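Local coordinates for glucosamine-6-phosphate deaminase (Thermotoga maritima, PDB 1J5X), which is an alpha/beta protein of the SIS-domain family, built around two parallel beta-sheets flanked by helices, at residues Y72-V77 / F173-I178; S221-V226 / W305-L310; N33-L38 / I167-M172; S62-A67 / T82-A87. One frame throughout, in Å; residues are numbered along the deposited sequence.

Contact 1: residues Y72-V77 / F173-I178; sequences YYFERV and FLADKI
Y73 holds CG anti to its backbone N (chi1 -161°) and D176 holds CG anti to its carbonyl carbon (chi1 -77°), and from these two starting points the phenol and the carboxylate meet between two helices. The hydroxyl of Y73 donates from OH to OD2 of D176 over a short 2.5 Å, using the syn lone pair of that oxygen. OD2 sits at the ring edge, in its plane, while the carboxylate as a whole stands almost perpendicular to the ring, with 88° between the planes. The other oxygen, OD1, is taken by N181, so both oxygens of this buried acid are engaged, which is consistent with a charged carboxylate.

Next to this polar pair the packing is apolar. The methyl CB of A175 lies over one face of F74, 3.9 Å from the ring centroid, in a CH-pi contact, and it also packs on CG2 of V77 at 3.6 Å. CG1 of V77 covers a face of the Y73 ring and comes within 3.5 Å of D176 OD1. CZ of F74 touches CD2 of L174.

The segment axes run nearly parallel, 9.6 Å apart. Helix 62-78 reaches the sheet through F74, whose ring meets F57 edge-to-face, with helix 162-179 alongside it, as expected of the helical layer in the parallel alpha/beta fold of an SIS domain.

Contact 2: residues S221-V226 / W305-L310; sequences SEFFGV and WKSAFL
F223 and W305 form a T-shaped pair: the six-membered ring of the indole presents its edge to the phenyl face, with centroids 4.9 Å apart and planes at 61°. CE3 of W305 sits over the centre of the F223 ring. Both residues carry CG anti to their own carbonyl carbon. E222 starts the same way and then bends at chi2 (85°), and its carboxylate lies nearly flat over the indole, OE1 being 3.5 Å from W305 CE3. That acid is steadied from outside by R76, which bridges to OE2 and also makes a cation-pi contact with W305.

S221 brings CB to within 3.8 Å of CH2 at the outer end of the indole. S307 OG approaches F223 CZ at 3.5 Å, its polar needs being met by R311 and by backbone oxygens. V226 CG2 packs on A308, 4.1 Å from CB.

The 3-10 segment 305-307 and A308 thus dock on the first turn of helix 222-238, which follows strand 214-218 of the four-stranded parallel sheet, the strand-to-helix step of an alpha/beta fold.

Contact 3: residues N33-L38 / I167-M172; sequences NFVLNL and ILLSLM
V35 and S170 bring their CA atoms to 5.7 Å, where the last part of helix 27-35, widened into a pi-type turn at 33-35 and followed by a type I turn from V35 to L38, lies against a regular turn of helix 162-179. The small side chain of S170 is the centre of it all. Its OG is anti to the carbonyl carbon (chi1 -52°) and bonds back to the oxygen of M166 in its own helix. V35 lays CG2 against that same OG at 3.5 Å and touches L169 CG with the same methyl. F34, with CG anti to its backbone N (chi1 177°), meets OG edge-on: CE2 is 3.8 Å away and OG lies in the ring plane. L38 comes in from the following turn, where CD2 packs on the carbonyl oxygen of S170 at 3.5 Å.

The turn has its own ties. L38 N bonds to V35 O, and N37 ND2 donates to N33 O over 3.0 Å, a nearly straight bond at 166° whose donor stands above the carbonyl plane. Beyond the two segments, F34 also meets the rings of F30 and F151.

Across the interface, then, V35 CG2 and the F34 edge meet a hydroxyl that bonds to M166 O, and L38 CD2 meets the S170 carbonyl oxygen: the join rests on shape and van der Waals contact, while S170 OG and N37 ND2 each find a backbone oxygen on their own side.

Contact 4: residues S62-A67 / T82-A87; sequences SSYNLA and TKAIPA
Helix-on-strand packing inside a beta-alpha-beta unit is what joins Y64, A67, A84 and P86: strand 54-59 leads into helix 62-78, which returns to strand 81-86, an edge strand of the five-stranded parallel sheet. As that crossover requires, the helix segment runs opposite to the strand, at 171°, with the axes 7.9 Å apart. Backbone bonds from K83 and I85 to strand 54-59 hold the strand in the sheet, and I85 turns its side chain to the other side, against I95.

Y64 does most of the covering. With CG anti to the backbone N (chi1 163°), its ring lies side by side with P86, both side chains pointing the same way. CG of P86 stands over one ring face, 4.1 Å from the centroid and 25° off the normal, a CH-pi contact displaced toward the CD1-CE1 rim; CD of P86 is 3.6 Å from CE1. The same rim reaches down the strand, bringing CE1 to 4.2 Å from CB of A84.

One turn along the helix, A67 and A84 face each other as small residues, the CB of A84 lying 3.9 Å from A67 O. F57 of the neighbouring strand 54-59 also touches A67.

At the tip of the tyrosine one water closes the gap: 2.6 Å from Y64 OH, in the ring plane, it donates to the carbonyl oxygen of A84 over 2.7 Å.

Overall arrangement
Starting from the N terminus, residues 33-38 open the long loop that contact 3 closes on helix 162-179. Contact 4 is nested inside it, closing the short helix-to-strand return of the beta-alpha-beta unit. Contact 1 crosses both: its first segment lies between the two segments of contact 4, and its second follows 167-172 on the same helix. Contact 2 comes later in series, tying helix 222-238 to the loop before helix 313-326. Helix 62-78 serves contacts 1 and 4, helix 162-179 contacts 1 and 3. R76 bridges contact 1 to contact 2 through E222, and M172 of contact 3 touches both Y73 and W305, so helix 27-35, the SIS domain and the second sheet's helix are linked.

Contact 1: residues Y72-V77 / F173-I178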
loop_
_atom_site.group_PDB
_atom_site.type_symbol
_atom_site.label_atom_id
_atom_site.label_comp_id
_atom_site.label_asym_id
_atom_site.label_seq_id
_atom_site.Cartn_x
_atom_site.Cartn_y
_atom_site.Cartn_z
ATOM N N TYR A 72 4.672 -10.239 -0.807
ATOM C CA TYR A 72 5.480 -10.480 -2.038
ATOM C C TYR A 72 6.956 -10.222 -1.713
ATOM O O TYR A 72 7.852 -10.999 -2.080
ATOM C CB TYR A 72 5.157 -9.517 -3.187
ATOM C CG TYR A 72 3.899 -9.774 -3.982
ATOM C CD1 TYR A 72 3.863 -10.749 -4.960
ATOM C CD2 TYR A 72 2.769 -9.014 -3.773
ATOM C CE1 TYR A 72 2.715 -10.970 -5.720
ATOM C CE2 TYR A 72 1.642 -9.205 -4.502
ATOM C CZ TYR A 72 1.607 -10.186 -5.482
ATOM O OH TYR A 72 0.471 -10.367 -6.235
ATOM N N TYR A 73 7.236 -9.087 -1.068
ATOM C CA TYR A 73 8.624 -8.739 -0.771
ATOM C C TYR A 73 9.329 -9.732 0.148
ATOM O O TYR A 73 10.524 -10.060 -0.044
ATOM C CB TYR A 73 8.688 -7.332 -0.189
ATOM C CG TYR A 73 10.068 -6.701 -0.270
ATOM C CD1 TYR A 73 10.611 -6.320 -1.497
ATOM C CD2 TYR A 73 10.839 -6.528 0.867
ATOM C CE1 TYR A 73 11.900 -5.782 -1.589
ATOM C CE2 TYR A 73 12.121 -5.981 0.794
ATOM C CZ TYR A 73 12.662 -5.616 -0.434
ATOM O OH TYR A 73 13.958 -5.153 -0.534
ATOM N N PHE A 74 8.638 -10.175 1.186
ATOM C CA PHE A 74 9.235 -11.183 2.080
ATOM C C PHE A 74 9.599 -12.477 1.367
ATOM O O PHE A 74 10.688 -13.044 1.578
ATOM C CB PHE A 74 8.293 -11.548 3.228
ATOM C CG PHE A 74 8.617 -10.815 4.476
ATOM C CD1 PHE A 74 8.505 -9.431 4.516
ATOM C CD2 PHE A 74 9.002 -11.509 5.634
ATOM C CE1 PHE A 74 8.765 -8.743 5.685
ATOM C CE2 PHE A 74 9.271 -10.829 6.819
ATOM C CZ PHE A 74 9.155 -9.455 6.852
ATOM N N GLU A 75 8.696 -12.954 0.534
ATOM C CA GLU A 75 8.978 -14.164 -0.219
ATOM C C GLU A 75 10.165 -13.881 -1.153
ATOM O O GLU A 75 11.044 -14.735 -1.319
ATOM C CB GLU A 75 7.791 -14.569 -1.092
ATOM C CG GLU A 75 8.085 -15.812 -1.894
ATOM C CD GLU A 75 6.886 -16.375 -2.713
ATOM O OE1 GLU A 75 6.049 -15.604 -3.221
ATOM O OE2 GLU A 75 6.820 -17.615 -2.864
ATOM N N ARG A 76 10.187 -12.707 -1.741
ATOM C CA ARG A 76 11.262 -12.337 -2.689
ATOM C C ARG A 76 12.642 -12.269 -2.017
ATOM O O ARG A 76 13.645 -12.831 -2.513
ATOM C CB ARG A 76 10.952 -10.966 -3.326
ATOM C CG ARG A 76 11.979 -10.517 -4.398
ATOM C CD ARG A 76 11.687 -9.163 -5.016
ATOM N NE ARG A 76 10.343 -9.067 -5.620
ATOM C CZ ARG A 76 9.986 -9.614 -6.778
ATOM N NH1 ARG A 76 10.875 -10.323 -7.496
ATOM N NH2 ARG A 76 8.729 -9.474 -7.238
ATOM N N VAL A 77 12.724 -11.577 -0.900
ATOM C CA VAL A 77 14.037 -11.437 -0.281
ATOM C C VAL A 77 14.419 -12.482 0.725
ATOM O O VAL A 77 15.632 -12.735 0.909
ATOM C CB VAL A 77 14.264 -10.019 0.337
ATOM C CG1 VAL A 77 13.928 -8.929 -0.698
ATOM C CG2 VAL A 77 13.448 -9.849 1.598
ATOM N N PHE A 173 12.528 -2.997 5.001
ATOM C CA PHE A 173 13.873 -2.830 5.591
ATOM C C PHE A 173 14.206 -3.966 6.542
ATOM O O PHE A 173 15.311 -4.553 6.507
ATOM C CB PHE A 173 13.939 -1.419 6.248
ATOM C CG PHE A 173 15.277 -1.068 6.870
ATOM C CD1 PHE A 173 15.620 -1.547 8.121
ATOM C CD2 PHE A 173 16.153 -0.240 6.211
ATOM C CE1 PHE A 173 16.829 -1.202 8.732
ATOM C CE2 PHE A 173 17.399 0.125 6.830
ATOM C CZ PHE A 173 17.710 -0.362 8.072
ATOM N N LEU A 174 13.269 -4.310 7.403
ATOM C CA LEU A 174 13.452 -5.430 8.333
ATOM C C LEU A 174 13.727 -6.780 7.600
ATOM O O LEU A 174 14.577 -7.618 8.016
ATOM C CB LEU A 174 12.188 -5.566 9.194
ATOM C CG LEU A 174 12.129 -6.674 10.253
ATOM C CD1 LEU A 174 11.022 -6.471 11.250
ATOM C CD2 LEU A 174 11.830 -7.924 9.580
ATOM N N ALA A 175 12.991 -7.022 6.527
ATOM C CA ALA A 175 13.224 -8.279 5.801
ATOM C C ALA A 175 14.652 -8.327 5.245
ATOM O O ALA A 175 15.335 -9.376 5.344
ATOM C CB ALA A 175 12.254 -8.398 4.620
ATOM N N ASP A 176 15.091 -7.220 4.655
ATOM C CA ASP A 176 16.429 -7.233 4.094
ATOM C C ASP A 176 17.467 -7.392 5.210
ATOM O O ASP A 176 18.478 -8.086 5.039
ATOM C CB ASP A 176 16.698 -5.985 3.301
ATOM C CG ASP A 176 16.032 -6.020 1.924
ATOM O OD1 ASP A 176 16.158 -7.078 1.227
ATOM O OD2 ASP A 176 15.402 -5.020 1.524
ATOM N N LYS A 177 17.243 -6.741 6.348
ATOM C CA LYS A 177 18.219 -6.903 7.452
ATOM C C LYS A 177 18.282 -8.355 7.896
ATOM O O LYS A 177 19.380 -8.905 8.195
ATOM C CB LYS A 177 17.856 -6.000 8.676
ATOM C CG LYS A 177 18.118 -4.550 8.485
ATOM C CD LYS A 177 19.648 -4.328 8.212
ATOM C CE LYS A 177 20.015 -2.835 8.316
ATOM N NZ LYS A 177 21.463 -2.528 7.897
ATOM N N ILE A 178 17.142 -9.026 7.948
ATOM C CA ILE A 178 17.143 -10.422 8.378
ATOM C C ILE A 178 17.889 -11.294 7.341
ATOM O O ILE A 178 18.633 -12.219 7.715
ATOM C CB ILE A 178 15.726 -10.934 8.570
ATOM C CG1 ILE A 178 15.159 -10.257 9.823
ATOM C CG2 ILE A 178 15.680 -12.470 8.681
ATOM C CD1 ILE A 178 13.728 -10.555 10.104
#

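Contact 2: residues S221-V226 / W305-L310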
loop_
_atom_site.group_PDB
_atom_site.type_symbol
_atom_site.label_atom_id
_atom_site.label_comp_id
_atom_site.label_asym_id
_atom_site.label_seq_id
_atom_site.Cartn_x
_atom_site.Cartn_y
_atom_site.Cartn_z
ATOM N N SER A 221 3.280 -7.732 -9.140
ATOM C CA SER A 221 3.801 -8.211 -7.872
ATOM C C SER A 221 3.655 -7.170 -6.776
ATOM O O SER A 221 2.532 -6.773 -6.511
ATOM C CB SER A 221 5.279 -8.601 -8.060
ATOM O OG SER A 221 5.376 -9.509 -9.137
ATOM N N GLU A 222 4.746 -6.775 -6.106
ATOM C CA GLU A 222 4.608 -5.731 -5.082
ATOM C C GLU A 222 3.870 -4.486 -5.630
ATOM O O GLU A 222 3.108 -3.843 -4.858
ATOM C CB GLU A 222 5.943 -5.222 -4.563
ATOM C CG GLU A 222 6.674 -6.181 -3.658
ATOM C CD GLU A 222 7.549 -7.217 -4.488
ATOM O OE1 GLU A 222 7.173 -7.586 -5.615
ATOM O OE2 GLU A 222 8.578 -7.697 -3.967
ATOM N N PHE A 223 4.093 -4.154 -6.907
ATOM C CA PHE A 223 3.428 -2.958 -7.487
ATOM C C PHE A 223 1.939 -3.159 -7.751
ATOM O O PHE A 223 1.218 -2.182 -7.995
ATOM C CB PHE A 223 4.151 -2.511 -8.740
ATOM C CG PHE A 223 5.555 -1.992 -8.464
ATOM C CD1 PHE A 223 6.047 -1.899 -7.127
ATOM C CD2 PHE A 223 6.366 -1.633 -9.539
ATOM C CE1 PHE A 223 7.335 -1.444 -6.842
ATOM C CE2 PHE A 223 7.670 -1.182 -9.300
ATOM C CZ PHE A 223 8.165 -1.080 -7.941
ATOM N N PHE A 224 1.495 -4.419 -7.770
ATOM C CA PHE A 224 0.051 -4.721 -7.863
ATOM C C PHE A 224 -0.526 -4.367 -6.486
ATOM O O PHE A 224 -1.590 -3.763 -6.403
ATOM C CB PHE A 224 -0.221 -6.214 -8.111
ATOM C CG PHE A 224 -1.676 -6.553 -8.029
ATOM C CD1 PHE A 224 -2.584 -5.957 -8.895
ATOM C CD2 PHE A 224 -2.137 -7.383 -7.006
ATOM C CE1 PHE A 224 -3.955 -6.157 -8.753
ATOM C CE2 PHE A 224 -3.534 -7.606 -6.853
ATOM C CZ PHE A 224 -4.429 -6.978 -7.723
ATOM N N GLY A 225 0.151 -4.771 -5.406
ATOM C CA GLY A 225 -0.324 -4.400 -4.070
ATOM C C GLY A 225 -0.404 -2.862 -3.958
ATOM O O GLY A 225 -1.353 -2.293 -3.391
ATOM N N VAL A 226 0.614 -2.172 -4.512
ATOM C CA VAL A 226 0.625 -0.697 -4.479
ATOM C C VAL A 226 -0.599 -0.214 -5.269
ATOM O O VAL A 226 -1.223 0.785 -4.890
ATOM C CB VAL A 226 1.900 -0.128 -5.179
ATOM C CG1 VAL A 226 1.753 1.366 -5.451
ATOM C CG2 VAL A 226 3.139 -0.384 -4.279
ATOM N N TRP A 305 12.010 -2.895 -6.766
ATOM C CA TRP A 305 10.921 -3.220 -5.807
ATOM C C TRP A 305 10.952 -2.411 -4.522
ATOM O O TRP A 305 9.894 -2.188 -3.929
ATOM C CB TRP A 305 10.940 -4.705 -5.431
ATOM C CG TRP A 305 10.833 -5.596 -6.677
ATOM C CD1 TRP A 305 11.770 -6.504 -7.125
ATOM C CD2 TRP A 305 9.723 -5.681 -7.578
ATOM N NE1 TRP A 305 11.300 -7.163 -8.251
ATOM C CE2 TRP A 305 10.045 -6.678 -8.552
ATOM C CE3 TRP A 305 8.487 -5.017 -7.674
ATOM C CZ2 TRP A 305 9.161 -7.029 -9.600
ATOM C CZ3 TRP A 305 7.618 -5.367 -8.728
ATOM C CH2 TRP A 305 7.968 -6.379 -9.676
ATOM N N LYS A 306 12.148 -2.005 -4.090
ATOM C CA LYS A 306 12.273 -1.222 -2.856
ATOM C C LYS A 306 11.478 0.097 -2.910
ATOM O O LYS A 306 11.151 0.655 -1.867
ATOM C CB LYS A 306 13.760 -0.882 -2.569
ATOM C CG LYS A 306 14.583 -2.061 -1.973
ATOM C CD LYS A 306 16.006 -1.531 -1.572
ATOM C CE LYS A 306 16.994 -2.718 -1.341
ATOM N NZ LYS A 306 17.088 -3.654 -2.480
ATOM N N SER A 307 11.204 0.625 -4.102
ATOM C CA SER A 307 10.469 1.896 -4.176
ATOM C C SER A 307 8.964 1.709 -3.796
ATOM O O SER A 307 8.219 2.686 -3.797
ATOM C CB SER A 307 10.527 2.470 -5.619
ATOM O OG SER A 307 9.942 1.536 -6.522
ATOM N N ALA A 308 8.539 0.483 -3.535
ATOM C CA ALA A 308 7.129 0.225 -3.224
ATOM C C ALA A 308 6.597 1.119 -2.120
ATOM O O ALA A 308 5.442 1.562 -2.232
ATOM C CB ALA A 308 6.893 -1.260 -2.862
ATOM N N PHE A 309 7.427 1.433 -1.113
ATOM C CA PHE A 309 6.940 2.246 -0.002
ATOM C C PHE A 309 6.625 3.722 -0.355
ATOM O O PHE A 309 5.997 4.457 0.438
ATOM C CB PHE A 309 7.879 2.137 1.180
ATOM C CG PHE A 309 9.150 2.934 1.023
ATOM C CD1 PHE A 309 10.262 2.358 0.387
ATOM C CD2 PHE A 309 9.229 4.273 1.475
ATOM C CE1 PHE A 309 11.427 3.121 0.211
ATOM C CE2 PHE A 309 10.370 5.029 1.308
ATOM C CZ PHE A 309 11.492 4.462 0.669
ATOM N N LEU A 310 7.064 4.180 -1.523
ATOM C CA LEU A 310 6.734 5.521 -1.962
ATOM C C LEU A 310 5.647 5.501 -3.049
ATOM O O LEU A 310 5.061 6.535 -3.364
ATOM C CB LEU A 310 7.934 6.169 -2.621
ATOM C CG LEU A 310 9.187 6.495 -1.803
ATOM C CD1 LEU A 310 10.301 7.007 -2.764
ATOM C CD2 LEU A 310 8.827 7.615 -0.791
#

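Contact 3: residues N33-L38 / I167-M172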
loop_
_atom_site.group_PDB
_atom_site.type_symbol
_atom_site.label_atom_id
_atom_site.label_comp_id
_atom_site.label_asym_id
_atom_site.label_seq_id
_atom_site.Cartn_x
_atom_site.Cartn_y
_atom_site.Cartn_z
ATOM N N ASN A 33 14.916 7.703 13.031
ATOM C CA ASN A 33 14.722 7.420 14.434
ATOM C C ASN A 33 14.146 6.062 14.776
ATOM O O ASN A 33 14.436 5.512 15.840
ATOM C CB ASN A 33 13.902 8.547 15.041
ATOM C CG ASN A 33 14.700 9.804 15.139
ATOM O OD1 ASN A 33 15.403 9.956 16.256
ATOM N ND2 ASN A 33 14.740 10.618 14.209
ATOM N N PHE A 34 13.332 5.506 13.887
ATOM C CA PHE A 34 12.723 4.227 14.170
ATOM C C PHE A 34 13.258 3.095 13.247
ATOM O O PHE A 34 13.648 2.049 13.718
ATOM C CB PHE A 34 11.182 4.310 13.965
ATOM C CG PHE A 34 10.474 3.005 14.174
ATOM C CD1 PHE A 34 10.207 2.541 15.474
ATOM C CD2 PHE A 34 10.016 2.261 13.091
ATOM C CE1 PHE A 34 9.482 1.355 15.685
ATOM C CE2 PHE A 34 9.297 1.093 13.273
ATOM C CZ PHE A 34 9.017 0.621 14.568
ATOM N N VAL A 35 13.235 3.322 11.942
ATOM C CA VAL A 35 13.646 2.228 11.026
ATOM C C VAL A 35 15.117 1.793 11.224
ATOM O O VAL A 35 15.403 0.607 11.453
ATOM C CB VAL A 35 13.351 2.617 9.556
ATOM C CG1 VAL A 35 13.716 1.418 8.638
ATOM C CG2 VAL A 35 11.839 2.837 9.365
ATOM N N LEU A 36 16.024 2.749 11.129
ATOM C CA LEU A 36 17.436 2.467 11.312
ATOM C C LEU A 36 17.782 1.860 12.644
ATOM O O LEU A 36 18.880 1.387 12.798
ATOM C CB LEU A 36 18.246 3.733 11.183
ATOM C CG LEU A 36 18.249 4.275 9.780
ATOM C CD1 LEU A 36 19.181 5.483 9.775
ATOM C CD2 LEU A 36 18.756 3.161 8.796
ATOM N N ASN A 37 16.873 1.874 13.620
ATOM C CA ASN A 37 17.220 1.295 14.930
ATOM C C ASN A 37 16.557 -0.053 15.160
ATOM O O ASN A 37 16.781 -0.724 16.179
ATOM C CB ASN A 37 16.883 2.288 16.074
ATOM C CG ASN A 37 17.793 3.530 16.063
ATOM O OD1 ASN A 37 19.114 3.292 16.056
ATOM N ND2 ASN A 37 17.321 4.688 16.047
ATOM N N LEU A 38 15.757 -0.458 14.181
ATOM C CA LEU A 38 15.009 -1.700 14.234
ATOM C C LEU A 38 15.855 -2.969 14.456
ATOM O O LEU A 38 15.410 -3.889 15.137
ATOM C CB LEU A 38 14.177 -1.808 12.950
ATOM C CG LEU A 38 12.717 -2.250 12.749
ATOM C CD1 LEU A 38 11.766 -1.645 13.748
ATOM C CD2 LEU A 38 12.309 -1.847 11.333
ATOM N N ILE A 167 4.830 1.879 7.398
ATOM C CA ILE A 167 4.904 0.533 7.938
ATOM C C ILE A 167 5.555 -0.339 6.810
ATOM O O ILE A 167 6.397 -1.190 7.097
ATOM C CB ILE A 167 3.491 -0.019 8.289
ATOM C CG1 ILE A 167 2.970 0.732 9.573
ATOM C CG2 ILE A 167 3.563 -1.552 8.603
ATOM C CD1 ILE A 167 1.491 0.529 9.794
ATOM N N LEU A 168 5.181 -0.076 5.577
ATOM C CA LEU A 168 5.750 -0.876 4.443
ATOM C C LEU A 168 7.292 -0.697 4.410
ATOM O O LEU A 168 8.043 -1.693 4.360
ATOM C CB LEU A 168 5.082 -0.452 3.138
ATOM C CG LEU A 168 5.571 -1.226 1.894
ATOM C CD1 LEU A 168 5.445 -2.744 2.141
ATOM C CD2 LEU A 168 4.813 -0.782 0.659
ATOM N N LEU A 169 7.722 0.542 4.481
ATOM C CA LEU A 169 9.157 0.822 4.505
ATOM C C LEU A 169 9.808 0.058 5.631
ATOM O O LEU A 169 10.869 -0.594 5.469
ATOM C CB LEU A 169 9.377 2.296 4.720
ATOM C CG LEU A 169 10.776 2.705 5.185
ATOM C CD1 LEU A 169 11.775 2.354 4.049
ATOM C CD2 LEU A 169 10.803 4.211 5.394
ATOM N N SER A 170 9.210 0.123 6.819
ATOM C CA SER A 170 9.818 -0.572 7.947
ATOM C C SER A 170 9.949 -2.089 7.784
ATOM O O SER A 170 10.995 -2.674 8.141
ATOM C CB SER A 170 9.010 -0.310 9.269
ATOM O OG SER A 170 8.833 1.086 9.466
ATOM N N LEU A 171 8.909 -2.738 7.270
ATOM C CA LEU A 171 8.934 -4.178 7.144
ATOM C C LEU A 171 9.827 -4.566 5.955
ATOM O O LEU A 171 10.430 -5.590 6.053
ATOM C CB LEU A 171 7.513 -4.764 6.970
ATOM C CG LEU A 171 6.562 -4.445 8.138
ATOM C CD1 LEU A 171 5.177 -5.084 7.887
ATOM C CD2 LEU A 171 7.177 -4.918 9.406
HETATM N N MSE A 172 9.881 -3.769 4.882
HETATM C CA MSE A 172 10.792 -4.147 3.758
HETATM C C MSE A 172 12.220 -4.091 4.311
HETATM O O MSE A 172 13.048 -4.996 4.114
HETATM C CB MSE A 172 10.631 -3.170 2.625
HETATM C CG MSE A 172 9.300 -3.340 1.951
HETATM SE SE MSE A 172 9.086 -2.078 0.473
HETATM C CE MSE A 172 10.181 -2.985 -0.883
#

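Contact 4: residues S62-A67 / T82-A87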
loop_
_atom_site.group_PDB
_atom_site.type_symbol
_atom_site.label_atom_id
_atom_site.label_comp_id
_atom_site.label_asym_id
_atom_site.label_seq_id
_atom_site.Cartn_x
_atom_site.Cartn_y
_atom_site.Cartn_z
ATOM N N SER A 62 -7.043 -1.207 3.637
ATOM C CA SER A 62 -5.653 -0.769 3.358
ATOM C C SER A 62 -4.642 -1.660 4.034
ATOM O O SER A 62 -3.521 -1.829 3.499
ATOM C CB SER A 62 -5.362 0.673 3.853
ATOM O OG SER A 62 -6.321 1.508 3.289
ATOM N N SER A 63 -4.986 -2.214 5.211
ATOM C CA SER A 63 -4.015 -3.065 5.913
ATOM C C SER A 63 -3.893 -4.449 5.223
ATOM O O SER A 63 -2.903 -5.163 5.369
ATOM C CB SER A 63 -4.389 -3.227 7.376
ATOM O OG SER A 63 -3.889 -2.129 8.163
ATOM N N TYR A 64 -4.927 -4.832 4.503
ATOM C CA TYR A 64 -4.804 -6.080 3.750
ATOM C C TYR A 64 -3.935 -5.737 2.567
ATOM O O TYR A 64 -3.106 -6.550 2.131
ATOM C CB TYR A 64 -6.171 -6.604 3.252
ATOM C CG TYR A 64 -6.037 -7.645 2.149
ATOM C CD1 TYR A 64 -5.589 -8.947 2.436
ATOM C CD2 TYR A 64 -6.248 -7.260 0.799
ATOM C CE1 TYR A 64 -5.315 -9.877 1.411
ATOM C CE2 TYR A 64 -5.959 -8.201 -0.270
ATOM C CZ TYR A 64 -5.481 -9.488 0.070
ATOM O OH TYR A 64 -5.055 -10.366 -0.923
ATOM N N ASN A 65 -4.153 -4.566 1.968
ATOM C CA ASN A 65 -3.288 -4.224 0.827
ATOM C C ASN A 65 -1.825 -4.136 1.226
ATOM O O ASN A 65 -0.922 -4.474 0.419
ATOM C CB ASN A 65 -3.734 -2.895 0.180
ATOM C CG ASN A 65 -5.142 -3.004 -0.404
ATOM O OD1 ASN A 65 -5.543 -4.053 -0.921
ATOM N ND2 ASN A 65 -5.879 -1.916 -0.352
ATOM N N LEU A 66 -1.574 -3.679 2.447
ATOM C CA LEU A 66 -0.245 -3.542 2.990
ATOM C C LEU A 66 0.322 -4.971 3.166
ATOM O O LEU A 66 1.460 -5.271 2.737
ATOM C CB LEU A 66 -0.352 -2.823 4.328
ATOM C CG LEU A 66 0.919 -2.591 5.126
ATOM C CD1 LEU A 66 1.929 -1.915 4.278
ATOM C CD2 LEU A 66 0.586 -1.732 6.425
ATOM N N ALA A 67 -0.485 -5.864 3.741
ATOM C CA ALA A 67 -0.111 -7.283 3.983
ATOM C C ALA A 67 0.237 -7.959 2.651
ATOM O O ALA A 67 1.212 -8.688 2.547
ATOM C CB ALA A 67 -1.301 -8.054 4.637
ATOM N N THR A 82 4.972 -17.337 1.691
ATOM C CA THR A 82 4.107 -16.324 2.397
ATOM C C THR A 82 2.679 -16.387 1.901
ATOM O O THR A 82 2.426 -16.859 0.808
ATOM C CB THR A 82 4.605 -14.863 2.185
ATOM O OG1 THR A 82 4.480 -14.481 0.798
ATOM C CG2 THR A 82 6.079 -14.733 2.638
ATOM N N LYS A 83 1.714 -15.902 2.693
ATOM C CA LYS A 83 0.329 -15.849 2.254
ATOM C C LYS A 83 -0.196 -14.525 2.854
ATOM O O LYS A 83 0.184 -14.156 3.953
ATOM C CB LYS A 83 -0.570 -16.988 2.815
ATOM C CG LYS A 83 -0.272 -18.386 2.364
ATOM C CD LYS A 83 -1.394 -19.339 2.846
ATOM C CE LYS A 83 -2.781 -18.921 2.312
ATOM N NZ LYS A 83 -3.943 -19.831 2.813
ATOM N N ALA A 84 -0.966 -13.795 2.068
ATOM C CA ALA A 84 -1.619 -12.543 2.561
ATOM C C ALA A 84 -3.099 -12.991 2.584
ATOM O O ALA A 84 -3.610 -13.592 1.588
ATOM C CB ALA A 84 -1.424 -11.423 1.561
ATOM N N ILE A 85 -3.795 -12.718 3.700
ATOM C CA ILE A 85 -5.192 -13.166 3.835
ATOM C C ILE A 85 -6.043 -12.064 4.464
ATOM O O ILE A 85 -5.616 -11.448 5.464
ATOM C CB ILE A 85 -5.288 -14.383 4.830
ATOM C CG1 ILE A 85 -4.221 -15.450 4.448
ATOM C CG2 ILE A 85 -6.743 -14.988 4.848
ATOM C CD1 ILE A 85 -3.952 -16.549 5.508
ATOM N N PRO A 86 -7.228 -11.817 3.885
ATOM C CA PRO A 86 -8.096 -10.785 4.492
ATOM C C PRO A 86 -8.431 -11.332 5.887
ATOM O O PRO A 86 -8.730 -12.516 6.012
ATOM C CB PRO A 86 -9.336 -10.766 3.587
ATOM C CG PRO A 86 -8.772 -11.180 2.218
ATOM C CD PRO A 86 -7.772 -12.282 2.581
ATOM N N ALA A 87 -8.427 -10.490 6.930
ATOM C CA ALA A 87 -8.625 -11.050 8.260
ATOM C C ALA A 87 -9.934 -11.759 8.503
ATOM O O ALA A 87 -9.950 -12.665 9.341
ATOM C CB ALA A 87 -8.397 -10.008 9.392
HETATM O O HOH W 1 -3.823 -12.680 -0.975
#